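Local structure of flavoredoxin (Methanosarcina acetivorans, 3BNK) at residues T19-N24 and G65-N70; N24-A29 and S54-E59; M32-V37 and V49-S54. The protein probably serves in electron transport as a flavoprotein that carries a bound flavin mononucleotide. All coordinates share one frame; numbering follows the deposited sequence.

Interaction 1 (T19-N24 and G65-N70)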
loop_
_atom_site.group_PDB
_atom_site.type_symbol
_atom_site.label_atom_id
_atom_site.label_comp_id
_atom_site.label_asym_id
_atom_site.label_seq_id
_atom_site.Cartn_x
_atom_site.Cartn_y
_atom_site.Cartn_z
ATOM N N THR B 19 -3.312 5.077 8.096
ATOM C CA THR B 19 -3.946 4.161 8.996
ATOM C C THR B 19 -3.399 4.361 10.403
ATOM O O THR B 19 -2.341 4.955 10.593
ATOM C CB THR B 19 -3.811 2.666 8.512
ATOM O OG1 THR B 19 -4.788 1.880 9.169
ATOM C CG2 THR B 19 -2.511 2.074 8.876
ATOM N N LEU B 20 -4.145 3.877 11.382
ATOM C CA LEU B 20 -3.657 3.821 12.738
ATOM C C LEU B 20 -3.453 2.348 13.113
ATOM O O LEU B 20 -4.354 1.516 12.984
ATOM C CB LEU B 20 -4.631 4.537 13.675
ATOM C CG LEU B 20 -4.359 5.956 14.201
ATOM C CD1 LEU B 20 -3.047 6.592 13.736
ATOM C CD2 LEU B 20 -5.575 6.896 14.011
ATOM N N LEU B 21 -2.239 2.030 13.541
ATOM C CA LEU B 21 -1.903 0.671 13.899
ATOM C C LEU B 21 -2.029 0.516 15.413
ATOM O O LEU B 21 -1.353 1.223 16.172
ATOM C CB LEU B 21 -0.477 0.340 13.431
ATOM C CG LEU B 21 0.120 -1.056 13.673
ATOM C CD1 LEU B 21 0.207 -1.382 15.128
ATOM C CD2 LEU B 21 -0.670 -2.156 12.972
ATOM N N GLY B 22 -2.891 -0.404 15.835
ATOM C CA GLY B 22 -3.150 -0.637 17.253
ATOM C C GLY B 22 -2.495 -1.914 17.766
ATOM O O GLY B 22 -2.534 -2.952 17.111
ATOM N N ALA B 23 -1.873 -1.818 18.935
ATOM C CA ALA B 23 -1.350 -2.984 19.622
ATOM C C ALA B 23 -1.361 -2.779 21.129
ATOM O O ALA B 23 -1.215 -1.650 21.627
ATOM C CB ALA B 23 0.053 -3.322 19.123
ATOM N N ASN B 24 -1.593 -3.866 21.854
ATOM C CA ASN B 24 -1.346 -3.869 23.285
ATOM C C ASN B 24 0.142 -4.026 23.513
ATOM O O ASN B 24 0.778 -4.878 22.893
ATOM C CB ASN B 24 -2.102 -4.996 23.993
ATOM C CG ASN B 24 -3.527 -4.608 24.363
ATOM O OD1 ASN B 24 -4.053 -3.584 23.914
ATOM N ND2 ASN B 24 -4.151 -5.424 25.193
ATOM N N GLY B 65 0.997 -11.202 19.350
ATOM C CA GLY B 65 0.767 -11.866 18.078
ATOM C C GLY B 65 -0.517 -11.380 17.444
ATOM O O GLY B 65 -1.233 -12.160 16.810
ATOM N N SER B 66 -0.804 -10.086 17.624
ATOM C CA SER B 66 -2.013 -9.480 17.089
ATOM C C SER B 66 -1.851 -7.974 16.928
ATOM O O SER B 66 -1.027 -7.361 17.597
ATOM C CB SER B 66 -3.229 -9.789 17.965
ATOM O OG SER B 66 -3.251 -8.982 19.124
ATOM N N PHE B 67 -2.663 -7.395 16.041
ATOM C CA PHE B 67 -2.689 -5.966 15.823
ATOM C C PHE B 67 -3.956 -5.572 15.054
ATOM O O PHE B 67 -4.672 -6.423 14.517
ATOM C CB PHE B 67 -1.418 -5.486 15.095
ATOM C CG PHE B 67 -1.264 -6.025 13.687
ATOM C CD1 PHE B 67 -1.781 -5.321 12.593
ATOM C CD2 PHE B 67 -0.582 -7.225 13.449
ATOM C CE1 PHE B 67 -1.620 -5.804 11.291
ATOM C CE2 PHE B 67 -0.423 -7.726 12.150
ATOM C CZ PHE B 67 -0.940 -7.017 11.069
ATOM N N SER B 68 -4.233 -4.272 15.029
ATOM C CA SER B 68 -5.325 -3.757 14.222
ATOM C C SER B 68 -4.846 -2.697 13.248
ATOM O O SER B 68 -3.843 -2.021 13.478
ATOM C CB SER B 68 -6.453 -3.199 15.102
ATOM O OG SER B 68 -5.984 -2.127 15.900
ATOM N N VAL B 69 -5.587 -2.573 12.156
ATOM C CA VAL B 69 -5.379 -1.545 11.161
ATOM C C VAL B 69 -6.679 -0.746 11.119
ATOM O O VAL B 69 -7.739 -1.304 10.838
ATOM C CB VAL B 69 -5.049 -2.157 9.784
ATOM C CG1 VAL B 69 -4.778 -1.067 8.764
ATOM C CG2 VAL B 69 -3.843 -3.076 9.880
ATOM N N ASN B 70 -6.568 0.551 11.412
ATOM C CA ASN B 70 -7.707 1.436 11.684
ATOM C C ASN B 70 -7.687 2.614 10.714
ATOM O O ASN B 70 -6.646 3.241 10.524
ATOM C CB ASN B 70 -7.655 1.974 13.129
ATOM C CG ASN B 70 -7.755 0.884 14.186
ATOM O OD1 ASN B 70 -8.840 0.387 14.493
ATOM N ND2 ASN B 70 -6.615 0.521 14.764
HETATM O O HOH W 1 -1.630 -6.286 20.125
#
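Antiparallel neighbours in the beta sheet of this flavin-reductase-like domain, strands 19-24 and 66-70 meet at an angle of 161°. Leu20 with Asn70 and Gly22 with Ser68 are hydrogen-bonded pairs, and Leu21 with Val69 is the non-hydrogen-bonded pair between them. The ladder exemplifies how side chains can double the bonds that the backbone already makes.

Asn70 has the largest buried area of the contact. Its CG stands anti to its own carbonyl carbon, chi1 -63°, and Asn70 ND2 donates to Leu20 O at 3.0 Å from above the carbonyl plane. Leu20 O also accepts Asn70 N, in the carbonyl plane, at 2.9 Å. Asn70 ND2 also donates to Ser68 OG at 2.9 Å, while OD1 accepts from Asn116 and Ile110, so both ends of this buried amide are used; Ser68 OG in turn bonds Pro108 O.

Thr19 mirrors the scheme at the other carbonyl. With OG1 anti to the backbone N, Thr19 OG1 donates to Asn70 O at 2.7 Å from above the plane, beside the in-plane bond from Leu20 N.

On the face of Leu21 and Val69, Leu21, its CG anti to the backbone N, lays CD2 obliquely against Phe67 CD1 at 3.4 Å. Beyond the last pair a water carries the register onward, accepting from Asn24 N at 3.0 Å and donating to Ser66 O at 2.8 Å.

Interaction 2 (N24-A29 and S54-E59). With FMN (flavin mononucleotide), chain D.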
loop_
_atom_site.group_PDB
_atom_site.type_symbol
_atom_site.label_atom_id
_atom_site.label_comp_id
_atom_site.label_asym_id
_atom_site.label_seq_id
_atom_site.Cartn_x
_atom_site.Cartn_y
_atom_site.Cartn_z
ATOM N N ASN B 24 -1.593 -3.866 21.854
ATOM C CA ASN B 24 -1.346 -3.869 23.285
ATOM C C ASN B 24 0.142 -4.026 23.513
ATOM O O ASN B 24 0.778 -4.878 22.893
ATOM C CB ASN B 24 -2.102 -4.996 23.993
ATOM C CG ASN B 24 -3.527 -4.608 24.363
ATOM O OD1 ASN B 24 -4.053 -3.584 23.914
ATOM N ND2 ASN B 24 -4.151 -5.424 25.193
ATOM N N VAL B 25 0.684 -3.171 24.373
ATOM C CA VAL B 25 2.070 -3.258 24.803
ATOM C C VAL B 25 2.000 -3.220 26.320
ATOM O O VAL B 25 1.451 -2.274 26.895
ATOM C CB VAL B 25 2.954 -2.106 24.258
ATOM C CG1 VAL B 25 4.439 -2.492 24.346
ATOM C CG2 VAL B 25 2.597 -1.749 22.806
ATOM N N LYS B 26 2.513 -4.275 26.956
ATOM C CA LYS B 26 2.414 -4.465 28.405
ATOM C C LYS B 26 0.980 -4.244 28.913
ATOM O O LYS B 26 0.760 -3.587 29.941
ATOM C CB LYS B 26 3.410 -3.562 29.151
ATOM C CG LYS B 26 4.869 -3.936 28.956
ATOM C CD LYS B 26 5.781 -2.819 29.460
ATOM C CE LYS B 26 7.192 -2.976 28.924
ATOM N NZ LYS B 26 7.908 -1.664 28.902
ATOM N N GLY B 27 0.015 -4.791 28.176
ATOM C CA GLY B 27 -1.393 -4.759 28.566
ATOM C C GLY B 27 -2.139 -3.466 28.274
ATOM O O GLY B 27 -3.354 -3.387 28.511
ATOM N N LYS B 28 -1.424 -2.462 27.757
ATOM C CA LYS B 28 -2.000 -1.134 27.490
ATOM C C LYS B 28 -2.048 -0.835 25.996
ATOM O O LYS B 28 -1.113 -1.140 25.266
ATOM C CB LYS B 28 -1.201 -0.054 28.225
ATOM C CG LYS B 28 -1.878 1.311 28.322
ATOM C CD LYS B 28 -1.414 2.116 29.563
ATOM C CE LYS B 28 0.104 2.296 29.642
ATOM N NZ LYS B 28 0.726 2.911 28.423
ATOM N N ALA B 29 -3.144 -0.228 25.554
ATOM C CA ALA B 29 -3.344 0.044 24.140
ATOM C C ALA B 29 -2.369 1.110 23.634
ATOM O O ALA B 29 -2.142 2.154 24.277
ATOM C CB ALA B 29 -4.777 0.450 23.872
ATOM N N SER B 54 12.815 0.915 15.690
ATOM C CA SER B 54 12.995 1.943 16.731
ATOM C C SER B 54 11.727 2.237 17.522
ATOM O O SER B 54 11.801 2.812 18.622
ATOM C CB SER B 54 13.607 3.240 16.172
ATOM O OG SER B 54 12.678 4.003 15.398
ATOM N N HIS B 55 10.577 1.808 16.996
ATOM C CA HIS B 55 9.281 2.113 17.630
ATOM C C HIS B 55 8.915 1.201 18.802
ATOM O O HIS B 55 9.478 0.106 18.982
ATOM C CB HIS B 55 8.138 2.123 16.611
ATOM C CG HIS B 55 8.371 3.025 15.441
ATOM N ND1 HIS B 55 9.041 4.222 15.540
ATOM C CD2 HIS B 55 7.994 2.913 14.145
ATOM C CE1 HIS B 55 9.090 4.798 14.351
ATOM N NE2 HIS B 55 8.459 4.025 13.490
ATOM N N TYR B 56 7.941 1.669 19.582
ATOM C CA TYR B 56 7.455 0.972 20.768
ATOM C C TYR B 56 6.472 -0.135 20.390
ATOM O O TYR B 56 6.375 -1.157 21.072
ATOM C CB TYR B 56 6.786 1.994 21.695
ATOM C CG TYR B 56 6.359 1.487 23.045
ATOM C CD1 TYR B 56 7.307 1.102 24.006
ATOM C CD2 TYR B 56 5.013 1.433 23.387
ATOM C CE1 TYR B 56 6.919 0.656 25.257
ATOM C CE2 TYR B 56 4.615 0.991 24.635
ATOM C CZ TYR B 56 5.570 0.602 25.566
ATOM O OH TYR B 56 5.172 0.156 26.809
ATOM N N THR B 57 5.760 0.084 19.285
ATOM C CA THR B 57 4.703 -0.812 18.823
ATOM C C THR B 57 5.141 -2.290 18.591
ATOM O O THR B 57 4.406 -3.198 19.002
ATOM C CB THR B 57 3.958 -0.188 17.606
ATOM O OG1 THR B 57 3.340 1.048 18.010
ATOM C CG2 THR B 57 2.894 -1.129 17.033
ATOM N N PRO B 58 6.328 -2.536 17.954
ATOM C CA PRO B 58 6.730 -3.923 17.664
ATOM C C PRO B 58 6.804 -4.850 18.872
ATOM O O PRO B 58 6.430 -6.021 18.736
ATOM C CB PRO B 58 8.118 -3.774 17.033
ATOM C CG PRO B 58 8.126 -2.403 16.487
ATOM C CD PRO B 58 7.334 -1.580 17.453
ATOM N N GLU B 59 7.274 -4.347 20.024
ATOM C CA GLU B 59 7.266 -5.118 21.284
ATOM C C GLU B 59 5.882 -5.677 21.578
ATOM O O GLU B 59 5.757 -6.807 22.002
ATOM C CB GLU B 59 7.658 -4.263 22.488
ATOM C CG GLU B 59 8.983 -3.547 22.384
ATOM C CD GLU B 59 9.307 -2.775 23.644
ATOM O OE1 GLU B 59 8.757 -3.120 24.730
ATOM O OE2 GLU B 59 10.127 -1.833 23.541
HETATM N N1 FMN D . 6.482 4.409 11.138
HETATM C C2 FMN D . 6.678 3.120 10.683
HETATM O O2 FMN D . 7.510 2.415 11.242
HETATM N N3 FMN D . 5.939 2.631 9.619
HETATM C C4 FMN D . 5.002 3.452 9.014
HETATM O O4 FMN D . 4.359 3.018 8.065
HETATM C C4A FMN D . 4.805 4.761 9.472
HETATM N N5 FMN D . 3.877 5.596 8.866
HETATM C C5A FMN D . 3.669 6.881 9.329
HETATM C C6 FMN D . 2.701 7.679 8.706
HETATM C C7 FMN D . 2.482 8.990 9.156
HETATM C C7M FMN D . 1.368 9.780 8.537
HETATM C C8 FMN D . 3.227 9.492 10.233
HETATM C C8M FMN D . 2.852 10.798 10.899
HETATM C C9 FMN D . 4.180 8.676 10.859
HETATM C C9A FMN D . 4.404 7.369 10.422
HETATM N N10 FMN D . 5.349 6.541 11.039
HETATM C C10 FMN D . 5.551 5.245 10.555
HETATM C "C1'" FMN D . 6.080 6.996 12.274
HETATM C "C2'" FMN D . 5.512 6.404 13.558
HETATM O "O2'" FMN D . 4.098 6.433 13.530
HETATM C "C3'" FMN D . 5.959 7.212 14.777
HETATM O "O3'" FMN D . 7.365 7.209 14.950
HETATM C "C4'" FMN D . 5.235 6.757 16.044
HETATM O "O4'" FMN D . 5.468 7.699 17.056
HETATM C "C5'" FMN D . 5.632 5.377 16.551
HETATM O "O5'" FMN D . 4.801 5.167 17.678
HETATM P P FMN D . 5.183 4.141 18.866
HETATM O O1P FMN D . 6.591 4.411 19.310
HETATM O O2P FMN D . 5.109 2.752 18.304
HETATM O O3P FMN D . 4.225 4.244 20.021
#
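A type I' turn from Val25 to Lys28 joins strands 16-25 and 28-41 into a tight hairpin, with Lys26 and Gly27 both at positive phi and Val25 and Lys28 bonded to each other through both backbone N and O. Facing it, residues 54-59 leave a loop and enter helix 57-64. The backbones come closest at Val25 and Glu59, whose CA atoms are 6.5 Å apart, and no hydrogen bond links the segments.

Side chains therefore carry the contact. Tyr56 CG lies anti to its backbone N, chi1 -173°, and Val25 sets CG1 over one face of the ring, 3.9 Å from the centroid and 29° off the normal, a CH-pi contact. The same methyl also reaches Glu59 CB. Lys26 stretches past the ring at about a right angle, bringing Lys26 NZ to its edge, 3.9 Å from Tyr56 OH. Lys26 NZ stays 4.5 Å from Glu59 OE1, too far for a salt bridge though the charges may still attract.

The same segment binds the FMN phosphate. Tyr56 N donates almost straight to FMN O1P at 3.1 Å, and Thr57 grips FMN O2P with both its backbone N and OG1, the latter at a very short 2.5 Å. His55 puts one ring face over FMN C5' and donates weakly from NE2 to FMN N1.

The case shows a division of labour: an apolar contact seats the hairpin on Tyr56, while backbone N-H groups of Tyr56 and Thr57, with the Thr57 hydroxyl, hold the anionic phosphate, and the helix that follows would probably add to the attraction.

Interaction 3 (M32-V37 and V49-S54). With FMN (flavin mononucleotide), chain D.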
loop_
_atom_site.group_PDB
_atom_site.type_symbol
_atom_site.label_atom_id
_atom_site.label_comp_id
_atom_site.label_asym_id
_atom_site.label_seq_id
_atom_site.Cartn_x
_atom_site.Cartn_y
_atom_site.Cartn_z
ATOM N N MET B 32 0.028 3.854 16.623
ATOM C CA MET B 32 0.969 4.631 15.835
ATOM C C MET B 32 0.416 4.844 14.428
ATOM O O MET B 32 -0.311 3.994 13.910
ATOM C CB MET B 32 2.342 3.948 15.774
ATOM C CG MET B 32 2.338 2.555 15.158
ATOM S SD MET B 32 3.977 2.006 14.670
ATOM C CE MET B 32 4.080 2.551 12.970
ATOM N N ALA B 33 0.777 5.976 13.813
ATOM C CA ALA B 33 0.409 6.256 12.423
ATOM C C ALA B 33 1.186 5.345 11.473
ATOM O O ALA B 33 2.395 5.109 11.669
ATOM C CB ALA B 33 0.621 7.733 12.098
ATOM N N LEU B 34 0.481 4.781 10.489
ATOM C CA LEU B 34 1.053 3.747 9.608
ATOM C C LEU B 34 0.630 3.921 8.150
ATOM O O LEU B 34 -0.548 3.942 7.841
ATOM C CB LEU B 34 0.689 2.326 10.100
ATOM C CG LEU B 34 1.035 1.142 9.176
ATOM C CD1 LEU B 34 2.453 0.679 9.409
ATOM C CD2 LEU B 34 0.066 -0.044 9.368
ATOM N N GLY B 35 1.613 4.027 7.264
ATOM C CA GLY B 35 1.375 4.167 5.826
ATOM C C GLY B 35 1.856 2.938 5.083
ATOM O O GLY B 35 1.430 2.684 3.953
ATOM N N TRP B 36 2.744 2.165 5.719
ATOM C CA TRP B 36 3.276 0.934 5.122
ATOM C C TRP B 36 2.356 -0.251 5.436
ATOM O O TRP B 36 2.683 -1.094 6.288
ATOM C CB TRP B 36 4.713 0.648 5.610
ATOM C CG TRP B 36 5.757 1.711 5.228
ATOM C CD1 TRP B 36 5.517 2.980 4.760
ATOM C CD2 TRP B 36 7.182 1.594 5.339
ATOM N NE1 TRP B 36 6.695 3.650 4.561
ATOM C CE2 TRP B 36 7.737 2.829 4.916
ATOM C CE3 TRP B 36 8.044 0.575 5.775
ATOM C CZ2 TRP B 36 9.120 3.060 4.883
ATOM C CZ3 TRP B 36 9.419 0.810 5.750
ATOM C CH2 TRP B 36 9.942 2.048 5.309
ATOM N N VAL B 37 1.204 -0.283 4.762
ATOM C CA VAL B 37 0.227 -1.371 4.884
ATOM C C VAL B 37 -0.154 -1.811 3.496
ATOM O O VAL B 37 -0.425 -0.976 2.635
ATOM C CB VAL B 37 -1.168 -0.973 5.428
ATOM C CG1 VAL B 37 -1.722 -2.077 6.391
ATOM C CG2 VAL B 37 -1.250 0.490 5.933
ATOM N N VAL B 49 2.292 -5.158 7.558
ATOM C CA VAL B 49 2.479 -3.856 8.178
ATOM C C VAL B 49 3.974 -3.623 8.450
ATOM O O VAL B 49 4.626 -4.464 9.090
ATOM C CB VAL B 49 1.600 -3.755 9.450
ATOM C CG1 VAL B 49 2.132 -2.745 10.422
ATOM C CG2 VAL B 49 0.135 -3.424 9.071
ATOM N N GLY B 50 4.502 -2.512 7.924
ATOM C CA GLY B 50 5.908 -2.131 8.044
ATOM C C GLY B 50 6.193 -1.182 9.200
ATOM O O GLY B 50 5.650 -0.069 9.270
ATOM N N VAL B 51 7.049 -1.636 10.114
ATOM C CA VAL B 51 7.229 -0.956 11.390
ATOM C C VAL B 51 8.705 -0.864 11.759
ATOM O O VAL B 51 9.370 -1.875 11.948
ATOM C CB VAL B 51 6.413 -1.616 12.559
ATOM C CG1 VAL B 51 6.491 -0.743 13.804
ATOM C CG2 VAL B 51 4.931 -1.843 12.184
ATOM N N ASN B 52 9.198 0.366 11.868
ATOM C CA ASN B 52 10.582 0.595 12.257
ATOM C C ASN B 52 10.944 -0.060 13.587
ATOM O O ASN B 52 10.181 -0.015 14.553
ATOM C CB ASN B 52 10.929 2.086 12.260
ATOM C CG ASN B 52 12.422 2.328 12.125
ATOM O OD1 ASN B 52 13.169 2.199 13.088
ATOM N ND2 ASN B 52 12.864 2.659 10.917
ATOM N N LYS B 53 12.112 -0.700 13.605
ATOM C CA LYS B 53 12.624 -1.360 14.798
ATOM C C LYS B 53 12.805 -0.390 15.972
ATOM O O LYS B 53 12.913 -0.828 17.112
ATOM C CB LYS B 53 13.935 -2.083 14.481
ATOM C CG LYS B 53 13.784 -3.273 13.546
ATOM C CD LYS B 53 15.134 -3.905 13.233
ATOM C CE LYS B 53 14.950 -5.341 12.836
ATOM N NZ LYS B 53 16.190 -5.935 12.289
ATOM N N SER B 54 12.815 0.915 15.690
ATOM C CA SER B 54 12.995 1.943 16.731
ATOM C C SER B 54 11.727 2.237 17.522
ATOM O O SER B 54 11.801 2.812 18.622
ATOM C CB SER B 54 13.607 3.240 16.172
ATOM O OG SER B 54 12.678 4.003 15.398
HETATM N N1 FMN D . 6.482 4.409 11.138
HETATM C C2 FMN D . 6.678 3.120 10.683
HETATM O O2 FMN D . 7.510 2.415 11.242
HETATM N N3 FMN D . 5.939 2.631 9.619
HETATM C C4 FMN D . 5.002 3.452 9.014
HETATM O O4 FMN D . 4.359 3.018 8.065
HETATM C C4A FMN D . 4.805 4.761 9.472
HETATM N N5 FMN D . 3.877 5.596 8.866
HETATM C C5A FMN D . 3.669 6.881 9.329
HETATM C C6 FMN D . 2.701 7.679 8.706
HETATM C C7 FMN D . 2.482 8.990 9.156
HETATM C C7M FMN D . 1.368 9.780 8.537
HETATM C C8 FMN D . 3.227 9.492 10.233
HETATM C C8M FMN D . 2.852 10.798 10.899
HETATM C C9 FMN D . 4.180 8.676 10.859
HETATM C C9A FMN D . 4.404 7.369 10.422
HETATM N N10 FMN D . 5.349 6.541 11.039
HETATM C C10 FMN D . 5.551 5.245 10.555
HETATM C "C1'" FMN D . 6.080 6.996 12.274
HETATM C "C2'" FMN D . 5.512 6.404 13.558
HETATM O "O2'" FMN D . 4.098 6.433 13.530
HETATM C "C3'" FMN D . 5.959 7.212 14.777
HETATM O "O3'" FMN D . 7.365 7.209 14.950
HETATM C "C4'" FMN D . 5.235 6.757 16.044
HETATM O "O4'" FMN D . 5.468 7.699 17.056
HETATM C "C5'" FMN D . 5.632 5.377 16.551
HETATM O "O5'" FMN D . 4.801 5.167 17.678
HETATM P P FMN D . 5.183 4.141 18.866
HETATM O O1P FMN D . 6.591 4.411 19.310
HETATM O O2P FMN D . 5.109 2.752 18.304
HETATM O O3P FMN D . 4.225 4.244 20.021
#
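The axes of the short segments 32-34 and 49-52 approach to 8.8 Å, with 127° between their N-to-C directions, and an inverse gamma turn centred on Trp36 leads into Val37, which forms an antiparallel non-hydrogen-bonded pair with Val49 beside the bond from Gly50 N to Trp36 O at 2.8 Å.

The flavin exemplifies recognition by backbone. Gly35 N and Trp36 N donate to FMN O4, FMN N3 donates to Gly50 O at 2.7 Å, and Asn52 N donates nearly straight to FMN O2, also at 2.7 Å. Trp36 turns one ring face to FMN C4 and its edge to Gly50 CA, where a CB would strike CE3.

Met32, bent at chi3 (-91°), rests SD on Val51 CG1 at 3.8 Å and CE against FMN C2 at 3.5 Å. An alanine here would lose both contacts and would probably leave the link between Val51 and the flavin ring less well packed. Leu34 CD2 presses tightly on Val49 CG2 at 3.4 Å, and Val37 CG1 lies alongside the same methyl.

Strand 16-25 bonds to Met32 and Leu34, strand 130-142 bonds to Val49 and Val51, helix 57-64 packs on Met32 and Val51, and Asn41 of the second subunit meets Trp36.

In the fold
The three contacts are nested along the chain: interaction 3 lies inside the loop closed by interaction 2, which lies inside that closed by interaction 1. Their centres are about 10 to 12 Å apart, and all lie in the flavin reductase-like domain. Strands 66-71, 16-25, 28-41 and 46-52 are successive neighbours in one antiparallel sheet, so interactions 1 and 3 join the first and last pairs of these four strands, while Leu21 N to Met32 O and Thr19 O to Leu34 N probably bond the middle pair. Helix 57-64 bridges the set, with Thr57 CG2 packed on Leu21 and Pro58 on Val51. Segment 54-59 of interaction 2 binds the FMN phosphate, and the segments of interaction 3 bind the flavin ring, while interaction 1 lies in the sheet beside them.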